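Local atomic coordinates of syndapin (Drosophila melanogaster, PDB entry 3I2W), a protein that probably takes part in endocytosis, binding phospholipid membranes through its dimeric F-BAR domain and regulating the internalization of plasma membrane proteins. Residues K22-L27 and K99-E104; E33-E38 and N89-V94; K39-S44 and E77-V82; S153-E158 and K181-V186. One frame throughout, in Å; residues are numbered along the deposited sequence.

Contact 1: K22-L27 and K99-E104; sequences KLCNDL and KTWQKE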
loop_
_atom_site.group_PDB
_atom_site.type_symbol
_atom_site.label_atom_id
_atom_site.label_comp_id
_atom_site.label_asym_id
_atom_site.label_seq_id
_atom_site.Cartn_x
_atom_site.Cartn_y
_atom_site.Cartn_z
ATOM N N LYS B 22 13.850 -20.581 8.578
ATOM C CA LYS B 22 12.852 -20.249 7.528
ATOM C C LYS B 22 11.900 -19.115 7.875
ATOM O O LYS B 22 11.654 -18.211 7.059
ATOM C CB LYS B 22 11.991 -21.460 7.251
ATOM C CG LYS B 22 12.470 -22.251 6.104
ATOM C CD LYS B 22 12.287 -23.763 6.304
ATOM C CE LYS B 22 11.005 -24.289 5.727
ATOM N NZ LYS B 22 11.377 -25.645 5.397
ATOM N N LEU B 23 11.327 -19.185 9.080
ATOM C CA LEU B 23 10.511 -18.073 9.556
ATOM C C LEU B 23 11.294 -16.760 9.671
ATOM O O LEU B 23 10.774 -15.718 9.393
ATOM C CB LEU B 23 9.785 -18.399 10.846
ATOM C CG LEU B 23 8.838 -19.608 10.851
ATOM C CD1 LEU B 23 8.483 -19.893 12.288
ATOM C CD2 LEU B 23 7.567 -19.459 10.032
ATOM N N CYS B 24 12.556 -16.767 10.022
ATOM C CA CYS B 24 13.268 -15.515 9.816
ATOM C C CYS B 24 13.233 -15.058 8.381
ATOM O O CYS B 24 12.907 -13.935 8.132
ATOM C CB CYS B 24 14.716 -15.575 10.276
ATOM S SG CYS B 24 14.835 -15.837 12.049
ATOM N N ASN B 25 13.582 -15.888 7.422
ATOM C CA ASN B 25 13.424 -15.468 6.048
ATOM C C ASN B 25 12.025 -14.952 5.666
ATOM O O ASN B 25 11.894 -13.961 4.990
ATOM C CB ASN B 25 13.781 -16.592 5.119
ATOM C CG ASN B 25 15.243 -16.807 5.034
ATOM O OD1 ASN B 25 16.042 -15.917 5.294
ATOM N ND2 ASN B 25 15.621 -18.012 4.687
ATOM N N ASP B 26 10.994 -15.635 6.121
ATOM C CA ASP B 26 9.634 -15.300 5.745
ATOM C C ASP B 26 9.283 -13.929 6.280
ATOM O O ASP B 26 8.703 -13.108 5.558
ATOM C CB ASP B 26 8.630 -16.318 6.316
ATOM C CG ASP B 26 8.599 -17.666 5.560
ATOM O OD1 ASP B 26 9.285 -17.877 4.543
ATOM O OD2 ASP B 26 7.892 -18.586 6.040
ATOM N N LEU B 27 9.604 -13.687 7.546
ATOM C CA LEU B 27 9.266 -12.424 8.148
ATOM C C LEU B 27 10.013 -11.265 7.455
ATOM O O LEU B 27 9.449 -10.180 7.222
ATOM C CB LEU B 27 9.604 -12.491 9.596
ATOM C CG LEU B 27 9.154 -11.351 10.475
ATOM C CD1 LEU B 27 7.661 -11.089 10.503
ATOM C CD2 LEU B 27 9.621 -11.773 11.843
ATOM N N LYS B 99 17.663 -9.673 10.286
ATOM C CA LYS B 99 18.798 -10.151 9.556
ATOM C C LYS B 99 19.967 -10.561 10.533
ATOM O O LYS B 99 20.685 -11.536 10.314
ATOM C CB LYS B 99 19.207 -9.120 8.513
ATOM C CG LYS B 99 20.490 -9.548 7.814
ATOM C CD LYS B 99 20.555 -9.195 6.399
ATOM C CE LYS B 99 21.920 -8.604 6.101
ATOM N NZ LYS B 99 22.217 -8.508 4.600
ATOM N N THR B 100 20.093 -9.797 11.620
ATOM C CA THR B 100 21.184 -9.908 12.543
ATOM C C THR B 100 21.006 -11.114 13.422
ATOM O O THR B 100 21.952 -11.932 13.575
ATOM C CB THR B 100 21.377 -8.630 13.379
ATOM O OG1 THR B 100 22.356 -7.793 12.752
ATOM C CG2 THR B 100 21.942 -8.956 14.735
ATOM N N TRP B 101 19.840 -11.229 14.026
ATOM C CA TRP B 101 19.555 -12.321 14.904
ATOM C C TRP B 101 19.739 -13.633 14.157
ATOM O O TRP B 101 20.341 -14.571 14.654
ATOM C CB TRP B 101 18.131 -12.137 15.326
ATOM C CG TRP B 101 17.687 -12.911 16.467
ATOM C CD1 TRP B 101 17.604 -12.476 17.749
ATOM C CD2 TRP B 101 17.103 -14.214 16.448
ATOM N NE1 TRP B 101 17.048 -13.441 18.554
ATOM C CE2 TRP B 101 16.731 -14.524 17.785
ATOM C CE3 TRP B 101 16.863 -15.161 15.441
ATOM C CZ2 TRP B 101 16.170 -15.751 18.151
ATOM C CZ3 TRP B 101 16.275 -16.397 15.809
ATOM C CH2 TRP B 101 15.956 -16.676 17.159
ATOM N N GLN B 102 19.236 -13.679 12.933
ATOM C CA GLN B 102 19.285 -14.873 12.150
ATOM C C GLN B 102 20.742 -15.269 11.853
ATOM O O GLN B 102 21.050 -16.425 11.866
ATOM C CB GLN B 102 18.466 -14.676 10.859
ATOM C CG GLN B 102 18.601 -15.823 9.837
ATOM C CD GLN B 102 17.882 -15.571 8.531
ATOM O OE1 GLN B 102 18.114 -14.579 7.877
ATOM N NE2 GLN B 102 17.008 -16.483 8.142
ATOM N N LYS B 103 21.607 -14.317 11.534
ATOM C CA LYS B 103 23.005 -14.559 11.380
ATOM C C LYS B 103 23.588 -15.120 12.672
ATOM O O LYS B 103 24.454 -15.962 12.633
ATOM C CB LYS B 103 23.688 -13.237 11.087
ATOM C CG LYS B 103 25.210 -13.326 10.897
ATOM C CD LYS B 103 25.937 -11.934 10.804
ATOM C CE LYS B 103 27.518 -12.143 10.790
ATOM N NZ LYS B 103 28.305 -11.096 9.962
ATOM N N GLU B 104 23.097 -14.666 13.823
ATOM C CA GLU B 104 23.783 -14.946 15.073
ATOM C C GLU B 104 23.419 -16.258 15.658
ATOM O O GLU B 104 24.199 -16.811 16.413
ATOM C CB GLU B 104 23.591 -13.851 16.109
ATOM C CG GLU B 104 24.754 -12.878 16.003
ATOM C CD GLU B 104 24.472 -11.504 16.609
ATOM O OE1 GLU B 104 23.486 -11.304 17.386
ATOM O OE2 GLU B 104 25.281 -10.604 16.295
#

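Contact 2: E33-E38 and N89-V94; sequences ERADIE and NLCNDV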
loop_
_atom_site.group_PDB
_atom_site.type_symbol
_atom_site.label_atom_id
_atom_site.label_comp_id
_atom_site.label_asym_id
_atom_site.label_seq_id
_atom_site.Cartn_x
_atom_site.Cartn_y
_atom_site.Cartn_z
ATOM N N GLU B 33 8.261 -6.708 1.653
ATOM C CA GLU B 33 7.177 -6.604 0.739
ATOM C C GLU B 33 6.252 -5.469 1.067
ATOM O O GLU B 33 5.914 -4.728 0.172
ATOM C CB GLU B 33 6.485 -7.929 0.545
ATOM C CG GLU B 33 7.078 -8.598 -0.697
ATOM C CD GLU B 33 6.701 -10.065 -0.968
ATOM O OE1 GLU B 33 5.548 -10.471 -0.775
ATOM O OE2 GLU B 33 7.591 -10.818 -1.436
ATOM N N ARG B 34 5.865 -5.291 2.323
ATOM C CA ARG B 34 5.028 -4.186 2.722
ATOM C C ARG B 34 5.741 -2.882 2.419
ATOM O O ARG B 34 5.151 -1.916 1.961
ATOM C CB ARG B 34 4.789 -4.295 4.219
ATOM C CG ARG B 34 3.996 -3.165 4.900
ATOM C CD ARG B 34 2.717 -2.838 4.172
ATOM N NE ARG B 34 1.948 -1.862 4.889
ATOM C CZ ARG B 34 1.077 -2.138 5.843
ATOM N NH1 ARG B 34 0.845 -3.380 6.195
ATOM N NH2 ARG B 34 0.425 -1.159 6.437
ATOM N N ALA B 35 7.028 -2.848 2.719
ATOM C CA ALA B 35 7.889 -1.710 2.387
ATOM C C ALA B 35 7.814 -1.312 0.949
ATOM O O ALA B 35 7.986 -0.172 0.632
ATOM C CB ALA B 35 9.312 -2.049 2.722
ATOM N N ASP B 36 7.628 -2.255 0.049
ATOM C CA ASP B 36 7.653 -1.899 -1.354
ATOM C C ASP B 36 6.317 -1.256 -1.655
ATOM O O ASP B 36 6.231 -0.292 -2.389
ATOM C CB ASP B 36 7.809 -3.109 -2.244
ATOM C CG ASP B 36 9.106 -3.820 -2.056
ATOM O OD1 ASP B 36 10.065 -3.214 -1.558
ATOM O OD2 ASP B 36 9.175 -5.026 -2.441
ATOM N N ILE B 37 5.267 -1.810 -1.089
ATOM C CA ILE B 37 3.987 -1.199 -1.205
ATOM C C ILE B 37 4.001 0.256 -0.712
ATOM O O ILE B 37 3.391 1.122 -1.351
ATOM C CB ILE B 37 2.912 -2.050 -0.559
ATOM C CG1 ILE B 37 2.578 -3.161 -1.524
ATOM C CG2 ILE B 37 1.668 -1.249 -0.270
ATOM C CD1 ILE B 37 2.042 -4.393 -0.870
ATOM N N GLU B 38 4.713 0.551 0.362
ATOM C CA GLU B 38 4.683 1.918 0.849
ATOM C C GLU B 38 5.536 2.784 -0.056
ATOM O O GLU B 38 5.106 3.868 -0.411
ATOM C CB GLU B 38 5.052 2.036 2.319
ATOM C CG GLU B 38 4.398 0.975 3.206
ATOM C CD GLU B 38 3.010 1.358 3.622
ATOM O OE1 GLU B 38 2.852 2.494 4.022
ATOM O OE2 GLU B 38 2.068 0.546 3.571
ATOM N N ASN B 89 12.011 3.011 7.829
ATOM C CA ASN B 89 11.955 2.321 9.116
ATOM C C ASN B 89 11.822 0.817 9.074
ATOM O O ASN B 89 12.476 0.163 9.859
ATOM C CB ASN B 89 10.900 2.886 10.047
ATOM C CG ASN B 89 11.274 4.230 10.546
ATOM O OD1 ASN B 89 12.445 4.633 10.471
ATOM N ND2 ASN B 89 10.297 4.971 10.998
ATOM N N LEU B 90 10.980 0.268 8.182
ATOM C CA LEU B 90 10.775 -1.167 8.125
ATOM C C LEU B 90 12.079 -1.765 7.690
ATOM O O LEU B 90 12.522 -2.736 8.255
ATOM C CB LEU B 90 9.691 -1.562 7.149
ATOM C CG LEU B 90 8.257 -1.158 7.443
ATOM C CD1 LEU B 90 7.422 -1.533 6.273
ATOM C CD2 LEU B 90 7.676 -1.754 8.680
ATOM N N CYS B 91 12.737 -1.182 6.709
ATOM C CA CYS B 91 13.974 -1.794 6.291
ATOM C C CYS B 91 15.180 -1.605 7.126
ATOM O O CYS B 91 16.058 -2.415 7.021
ATOM C CB CYS B 91 14.349 -1.475 4.863
ATOM S SG CYS B 91 13.034 -1.975 3.856
ATOM N N ASN B 92 15.315 -0.562 7.908
ATOM C CA ASN B 92 16.601 -0.431 8.583
ATOM C C ASN B 92 16.465 -0.458 10.054
ATOM O O ASN B 92 17.445 -0.676 10.696
ATOM C CB ASN B 92 17.386 0.832 8.224
ATOM C CG ASN B 92 17.254 1.243 6.756
ATOM O OD1 ASN B 92 17.400 0.428 5.873
ATOM N ND2 ASN B 92 16.980 2.527 6.512
ATOM N N ASP B 93 15.294 -0.172 10.614
ATOM C CA ASP B 93 15.075 -0.516 12.014
ATOM C C ASP B 93 14.727 -2.030 12.102
ATOM O O ASP B 93 15.349 -2.779 12.863
ATOM C CB ASP B 93 14.000 0.350 12.709
ATOM C CG ASP B 93 14.419 1.865 12.909
ATOM O OD1 ASP B 93 15.636 2.228 12.824
ATOM O OD2 ASP B 93 13.489 2.700 13.179
ATOM N N VAL B 94 13.761 -2.493 11.323
ATOM C CA VAL B 94 13.212 -3.784 11.615
ATOM C C VAL B 94 13.907 -4.898 10.849
ATOM O O VAL B 94 14.444 -5.817 11.444
ATOM C CB VAL B 94 11.713 -3.788 11.402
ATOM C CG1 VAL B 94 11.128 -5.107 11.839
ATOM C CG2 VAL B 94 11.092 -2.672 12.212
#

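Contact 3: K39-S44 and E77-V82; sequences KGYAKS and ERISDV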
loop_
_atom_site.group_PDB
_atom_site.type_symbol
_atom_site.label_atom_id
_atom_site.label_comp_id
_atom_site.label_asym_id
_atom_site.label_seq_id
_atom_site.Cartn_x
_atom_site.Cartn_y
_atom_site.Cartn_z
ATOM N N LYS B 39 6.707 2.292 -0.459
ATOM C CA LYS B 39 7.549 2.957 -1.482
ATOM C C LYS B 39 6.699 3.249 -2.676
ATOM O O LYS B 39 6.744 4.326 -3.176
ATOM C CB LYS B 39 8.686 2.033 -1.943
ATOM C CG LYS B 39 9.911 2.697 -2.536
ATOM C CD LYS B 39 10.825 1.705 -3.345
ATOM C CE LYS B 39 12.138 2.411 -3.831
ATOM N NZ LYS B 39 12.848 3.214 -2.702
ATOM N N GLY B 40 5.885 2.295 -3.115
ATOM C CA GLY B 40 5.151 2.410 -4.357
ATOM C C GLY B 40 4.066 3.471 -4.300
ATOM O O GLY B 40 3.748 4.066 -5.313
ATOM N N TYR B 41 3.474 3.689 -3.130
ATOM C CA TYR B 41 2.373 4.582 -3.004
ATOM C C TYR B 41 3.005 5.951 -3.097
ATOM O O TYR B 41 2.566 6.794 -3.861
ATOM C CB TYR B 41 1.673 4.351 -1.648
ATOM C CG TYR B 41 0.603 5.363 -1.153
ATOM C CD1 TYR B 41 -0.375 5.892 -1.998
ATOM C CD2 TYR B 41 0.557 5.736 0.172
ATOM C CE1 TYR B 41 -1.340 6.806 -1.535
ATOM C CE2 TYR B 41 -0.418 6.640 0.661
ATOM C CZ TYR B 41 -1.347 7.178 -0.205
ATOM O OH TYR B 41 -2.321 8.019 0.291
ATOM N N ALA B 42 4.057 6.155 -2.316
ATOM C CA ALA B 42 4.763 7.431 -2.233
ATOM C C ALA B 42 5.314 7.786 -3.603
ATOM O O ALA B 42 5.231 8.888 -4.082
ATOM C CB ALA B 42 5.888 7.326 -1.222
ATOM N N LYS B 43 5.891 6.801 -4.244
ATOM C CA LYS B 43 6.396 7.036 -5.539
ATOM C C LYS B 43 5.200 7.500 -6.465
ATOM O O LYS B 43 5.360 8.433 -7.227
ATOM C CB LYS B 43 7.158 5.777 -5.954
ATOM C CG LYS B 43 7.725 5.745 -7.340
ATOM C CD LYS B 43 9.219 6.120 -7.344
ATOM C CE LYS B 43 9.702 6.509 -8.792
ATOM N NZ LYS B 43 9.520 8.025 -9.080
ATOM N N SER B 44 4.017 6.904 -6.372
ATOM C CA SER B 44 2.904 7.298 -7.243
ATOM C C SER B 44 2.446 8.698 -6.983
ATOM O O SER B 44 2.135 9.456 -7.909
ATOM C CB SER B 44 1.682 6.420 -7.073
ATOM O OG SER B 44 1.895 5.186 -7.693
ATOM N N GLU B 77 2.857 15.521 -1.007
ATOM C CA GLU B 77 4.285 15.378 -0.959
ATOM C C GLU B 77 4.713 14.995 0.447
ATOM O O GLU B 77 5.538 14.109 0.662
ATOM C CB GLU B 77 5.004 16.595 -1.560
ATOM C CG GLU B 77 5.324 16.270 -3.030
ATOM C CD GLU B 77 5.980 17.375 -3.878
ATOM O OE1 GLU B 77 6.174 17.091 -5.111
ATOM O OE2 GLU B 77 6.296 18.501 -3.364
ATOM N N ARG B 78 4.076 15.643 1.395
ATOM C CA ARG B 78 4.290 15.412 2.771
ATOM C C ARG B 78 3.797 14.006 3.111
ATOM O O ARG B 78 4.356 13.343 3.975
ATOM C CB ARG B 78 3.509 16.450 3.577
ATOM C CG ARG B 78 3.954 17.920 3.470
ATOM C CD ARG B 78 5.000 18.348 4.527
ATOM N NE ARG B 78 5.341 19.770 4.339
ATOM C CZ ARG B 78 5.895 20.301 3.235
ATOM N NH1 ARG B 78 6.206 19.536 2.181
ATOM N NH2 ARG B 78 6.139 21.604 3.198
ATOM N N ILE B 79 2.763 13.534 2.418
ATOM C CA ILE B 79 2.239 12.229 2.731
ATOM C C ILE B 79 3.253 11.198 2.265
ATOM O O ILE B 79 3.552 10.210 3.002
ATOM C CB ILE B 79 0.878 11.945 2.106
ATOM C CG1 ILE B 79 -0.217 12.662 2.872
ATOM C CG2 ILE B 79 0.598 10.454 2.186
ATOM C CD1 ILE B 79 -0.326 12.145 4.241
ATOM N N SER B 80 3.786 11.435 1.065
ATOM C CA SER B 80 4.726 10.542 0.493
ATOM C C SER B 80 5.951 10.429 1.395
ATOM O O SER B 80 6.528 9.368 1.523
ATOM C CB SER B 80 5.141 10.987 -0.913
ATOM O OG SER B 80 6.095 12.028 -0.841
ATOM N N ASP B 81 6.370 11.502 2.026
ATOM C CA ASP B 81 7.488 11.364 2.911
ATOM C C ASP B 81 7.167 10.444 4.088
ATOM O O ASP B 81 7.947 9.504 4.443
ATOM C CB ASP B 81 7.860 12.694 3.468
ATOM C CG ASP B 81 8.397 13.627 2.428
ATOM O OD1 ASP B 81 8.832 13.153 1.331
ATOM O OD2 ASP B 81 8.355 14.858 2.730
ATOM N N VAL B 82 6.052 10.716 4.737
ATOM C CA VAL B 82 5.604 9.782 5.727
ATOM C C VAL B 82 5.763 8.357 5.187
ATOM O O VAL B 82 6.360 7.499 5.838
ATOM C CB VAL B 82 4.157 10.059 6.111
ATOM C CG1 VAL B 82 3.506 8.844 6.750
ATOM C CG2 VAL B 82 4.109 11.290 6.974
#

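Contact 4: S153-E158 and K181-V186; sequences SATNQE and KTKDQV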
loop_
_atom_site.group_PDB
_atom_site.type_symbol
_atom_site.label_atom_id
_atom_site.label_comp_id
_atom_site.label_asym_id
_atom_site.label_seq_id
_atom_site.Cartn_x
_atom_site.Cartn_y
_atom_site.Cartn_z
ATOM N N SER B 153 3.811 -76.743 14.490
ATOM C CA SER B 153 3.794 -77.435 13.216
ATOM C C SER B 153 4.699 -78.650 13.305
ATOM O O SER B 153 4.773 -79.453 12.371
ATOM C CB SER B 153 4.318 -76.516 12.125
ATOM O OG SER B 153 5.706 -76.352 12.291
ATOM N N ALA B 154 5.404 -78.767 14.424
ATOM C CA ALA B 154 6.289 -79.880 14.648
ATOM C C ALA B 154 5.500 -80.919 15.395
ATOM O O ALA B 154 5.670 -82.119 15.166
ATOM C CB ALA B 154 7.515 -79.449 15.446
ATOM N N THR B 155 4.632 -80.456 16.292
ATOM C CA THR B 155 3.761 -81.346 17.044
ATOM C C THR B 155 2.676 -81.846 16.121
ATOM O O THR B 155 2.008 -82.806 16.427
ATOM C CB THR B 155 3.142 -80.682 18.295
ATOM O OG1 THR B 155 2.790 -79.339 17.989
ATOM C CG2 THR B 155 4.118 -80.658 19.462
ATOM N N ASN B 156 2.521 -81.189 14.981
ATOM C CA ASN B 156 1.677 -81.675 13.911
ATOM C C ASN B 156 2.224 -82.856 13.143
ATOM O O ASN B 156 1.490 -83.816 12.867
ATOM C CB ASN B 156 1.411 -80.562 12.924
ATOM C CG ASN B 156 0.071 -79.942 13.133
ATOM O OD1 ASN B 156 -0.771 -80.498 13.853
ATOM N ND2 ASN B 156 -0.158 -78.782 12.514
ATOM N N GLN B 157 3.496 -82.771 12.765
ATOM C CA GLN B 157 4.080 -83.812 11.954
ATOM C C GLN B 157 4.253 -85.076 12.745
ATOM O O GLN B 157 4.108 -86.153 12.199
ATOM C CB GLN B 157 5.404 -83.412 11.373
ATOM C CG GLN B 157 5.435 -82.066 10.764
ATOM C CD GLN B 157 6.863 -81.694 10.459
ATOM O OE1 GLN B 157 7.614 -82.523 9.941
ATOM N NE2 GLN B 157 7.267 -80.465 10.808
ATOM N N GLU B 158 4.553 -84.961 14.028
ATOM C CA GLU B 158 4.557 -86.130 14.868
ATOM C C GLU B 158 3.190 -86.831 14.883
ATOM O O GLU B 158 3.145 -88.051 14.880
ATOM C CB GLU B 158 5.001 -85.793 16.279
ATOM C CG GLU B 158 5.477 -87.019 17.032
ATOM C CD GLU B 158 5.714 -86.764 18.498
ATOM O OE1 GLU B 158 4.765 -86.314 19.182
ATOM O OE2 GLU B 158 6.848 -87.035 18.973
ATOM N N LYS B 181 12.699 -80.597 21.155
ATOM C CA LYS B 181 13.791 -79.642 20.949
ATOM C C LYS B 181 13.179 -78.295 20.630
ATOM O O LYS B 181 13.761 -77.248 20.891
ATOM C CB LYS B 181 14.672 -80.052 19.750
ATOM C CG LYS B 181 16.235 -79.870 19.885
ATOM C CD LYS B 181 16.760 -78.526 20.538
ATOM C CE LYS B 181 16.830 -77.311 19.564
ATOM N NZ LYS B 181 17.829 -77.460 18.439
ATOM N N THR B 182 12.010 -78.322 20.022
ATOM C CA THR B 182 11.386 -77.098 19.672
ATOM C C THR B 182 10.591 -76.601 20.854
ATOM O O THR B 182 10.283 -75.425 20.917
ATOM C CB THR B 182 10.491 -77.214 18.447
ATOM O OG1 THR B 182 9.468 -78.171 18.705
ATOM C CG2 THR B 182 11.293 -77.569 17.175
ATOM N N LYS B 183 10.237 -77.451 21.802
ATOM C CA LYS B 183 9.616 -76.885 22.974
ATOM C C LYS B 183 10.614 -76.480 24.048
ATOM O O LYS B 183 10.269 -75.753 24.962
ATOM C CB LYS B 183 8.471 -77.722 23.495
ATOM C CG LYS B 183 8.768 -79.157 23.765
ATOM C CD LYS B 183 7.449 -79.940 23.947
ATOM C CE LYS B 183 6.438 -79.594 22.860
ATOM N NZ LYS B 183 5.266 -80.509 22.881
ATOM N N ASP B 184 11.857 -76.935 23.923
ATOM C CA ASP B 184 12.967 -76.263 24.586
ATOM C C ASP B 184 13.025 -74.843 24.059
ATOM O O ASP B 184 13.282 -73.926 24.825
ATOM C CB ASP B 184 14.314 -76.886 24.242
ATOM C CG ASP B 184 14.455 -78.298 24.729
ATOM O OD1 ASP B 184 13.831 -78.646 25.763
ATOM O OD2 ASP B 184 15.222 -79.063 24.083
ATOM N N GLN B 185 12.824 -74.689 22.744
ATOM C CA GLN B 185 12.887 -73.402 22.065
ATOM C C GLN B 185 11.815 -72.423 22.556
ATOM O O GLN B 185 12.147 -71.344 22.991
ATOM C CB GLN B 185 12.848 -73.573 20.537
ATOM C CG GLN B 185 14.183 -73.868 19.910
ATOM C CD GLN B 185 15.293 -73.092 20.576
ATOM O OE1 GLN B 185 15.751 -73.454 21.664
ATOM N NE2 GLN B 185 15.728 -72.004 19.938
ATOM N N VAL B 186 10.543 -72.811 22.513
ATOM C CA VAL B 186 9.485 -72.029 23.138
ATOM C C VAL B 186 9.827 -71.506 24.547
ATOM O O VAL B 186 9.430 -70.390 24.924
ATOM C CB VAL B 186 8.179 -72.808 23.182
ATOM C CG1 VAL B 186 7.157 -72.153 24.149
ATOM C CG2 VAL B 186 7.620 -72.886 21.793
#

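Contact 1: K22-L27 and K99-E104
The polar part of this contact is one side-chain amide bond, from Q102 to N25. Q102 CG lies anti to the backbone N (chi1 172°) and the chain stays extended beyond it, which carries NE2 across to N25 OD1 at 3.1 Å. The N-H points well at the oxygen, yet the donor sits above the carbonyl plane of N25 and not on a lone pair, while OD1 lies close to the amide plane of Q102. The two amide planes are 71° apart. Beyond the segments, Q102 OE1 accepts from Q28 NE2, so both ends of this amide are engaged.

The apolar part centres on C24. C24 CB lies 3.6 Å from Q102 CD, and C24 SG makes an oblique sulfur-aromatic contact with W101, 4.0 Å from CE3. W101 in turn stacks on F228 of helix 169-240. With an alanine at Q102, N25 OD1 and Q28 NE2 would probably lose their shared partner, and the packing of the amide end against C24 CB would go with it.

With the axes of the two short segments 10.1 Å apart at closest approach and 164° between their directions, the arrangement is the near-antiparallel helix packing of the elongated F-BAR helical bundle.

Contact 2: E33-E38 and N89-V94
L90 reaches across to R34 and A35 in an antiparallel helix pair of the F-BAR core, where helix 11-58 meets helix 63-105. The short axes pass 9.6 Å apart with 143° between their directions, so the pair is clearly splayed from exact antiparallelism.

The close-packed part is small and apolar. L90 CD1 touches R34 CG at 4.0 Å and A35 CB at 4.1 Å, lodging one methyl against both residues, and C91 SG lies 3.9 Å from the same A35 CB. The alanine methyl thus meets two neighbouring side chains of one turn. No hydrogen bond joins the two segments. C239 and L240 of helix 169-240 also pack on L90.

The polar end of R34 leads away from this patch. With its CG anti to the backbone N (chi1 176°) and a bend at chi2, NE bonds E38 OE2 at 2.7 Å in a salt bridge within the helix; the oxygen lies near the guanidinium plane, but NE approaches from above the carboxylate plane. NH2 forms a second salt bridge with E75 of the second subunit, and W48 of that subunit makes a cation-pi contact. A leucine at R34 would probably leave E38 and E75 of the second subunit without this charged mate in a buried part of the dimer.

Farther round, the contact gives way to solvent: D36, N92 and D93 are exposed and do not cross the gap. At 90-94, helix 63-105 widens into a pi-type turn, in which N89 O accepts from both D93 N, at 2.9 Å, and V94 N, at 3.3 Å.

Contact 3: K39-S44 and E77-V82
A42 and S80 bring the two helices very close: their CA atoms are 4.1 Å apart, a separation that two such small side chains permit. Along 77-82, E77 comes first and contributes through its backbone. Its carbonyl oxygen accepts from D81 N at 3.1 Å, the regular helical bond, and also from the hydroxyl of S80, whose OG donates to E77 O at 2.6 Å.

I79 follows, meeting the ring of Y41 obliquely, with I79 CG2 4.2 Å from Y41 CE2. The tyrosine's CG is anti to its own backbone N (chi1 169°), a setting that lets the ring extend to the isoleucine although CB itself does not aim at it. The phenol oxygen belongs to the dimer interface, where it is hydrogen-bonded to E38 of the second subunit.

S80 comes next and faces A42. A42 CB lies 3.7 Å from S80 CB and 3.5 Å from S80 O, so the methyl rests against backbone as well as side chain. S80 OG, lying between the backbone N and the carbonyl carbon (chi1 79°), turns back along its own helix. R46 of helix 11-58 bonds S80 OG through NE and forms a salt bridge with D81, the next residue, binding the two helices again.

Helix 247-260 packs on R78, I79 and V82, and the second subunit on Y41 and I79, so both border this helix pair.

Contact 4: S153-E158 and K181-V186
T155 and K183 cross at about a right angle, the methyl of one meeting the ammonium end of the other: T155 CG2 lies 3.6 Å from K183 NZ. The lysine leaves its backbone with CG between N and the carbonyl carbon (chi1 54°) and bends at chi3, which brings NZ to the threonine. T155 offers a methyl here because OG1 faces its own helix, where it bonds to the carbonyl of E151. This meeting is therefore van der Waals contact; within the two segments the nearest opposite charge is E158, whose OE1 is 6.9 Å from K183 NZ, too far for a salt bridge, and E151 also packs on K183.

The second pair is A154 and T182, whose CB atoms both point across the gap. A154 CB lies 4.0 Å from T182 OG1, and that hydroxyl is hydrogen-bonded to the carbonyls of V179 and R178. No hydrogen bond passes between the segments, and the CA atoms of A154 and T182 remain 7.7 Å apart, so the packing is light.

Neighbouring turns continue the pairing: T150 and E151 of helix 114-159 touch T182, while V179 of helix 169-240 touches T155. The two helices run in roughly opposite directions near the connection between them, and no part of the second subunit touches these segments.

In the fold
Contacts 1, 2 and 3 are successive stations on one pair of helices, 11-58 and 63-105. Along the chain they are nested, contact 3 inside contact 2 and contact 2 inside contact 1, as expected of a hairpin closing toward its turn. Centres lie 15 Å apart for contacts 1 and 2 and 13 Å for contacts 2 and 3, and all three touch the second subunit. Contact 4 follows later in sequence, between helices 114-159 and 169-240, with its centre 90 Å from that of contact 3, beyond the chain's centre. This spread matches the elongated F-BAR architecture: a dimeric core from which long helical arms extend, a shape suited to lying along membranes.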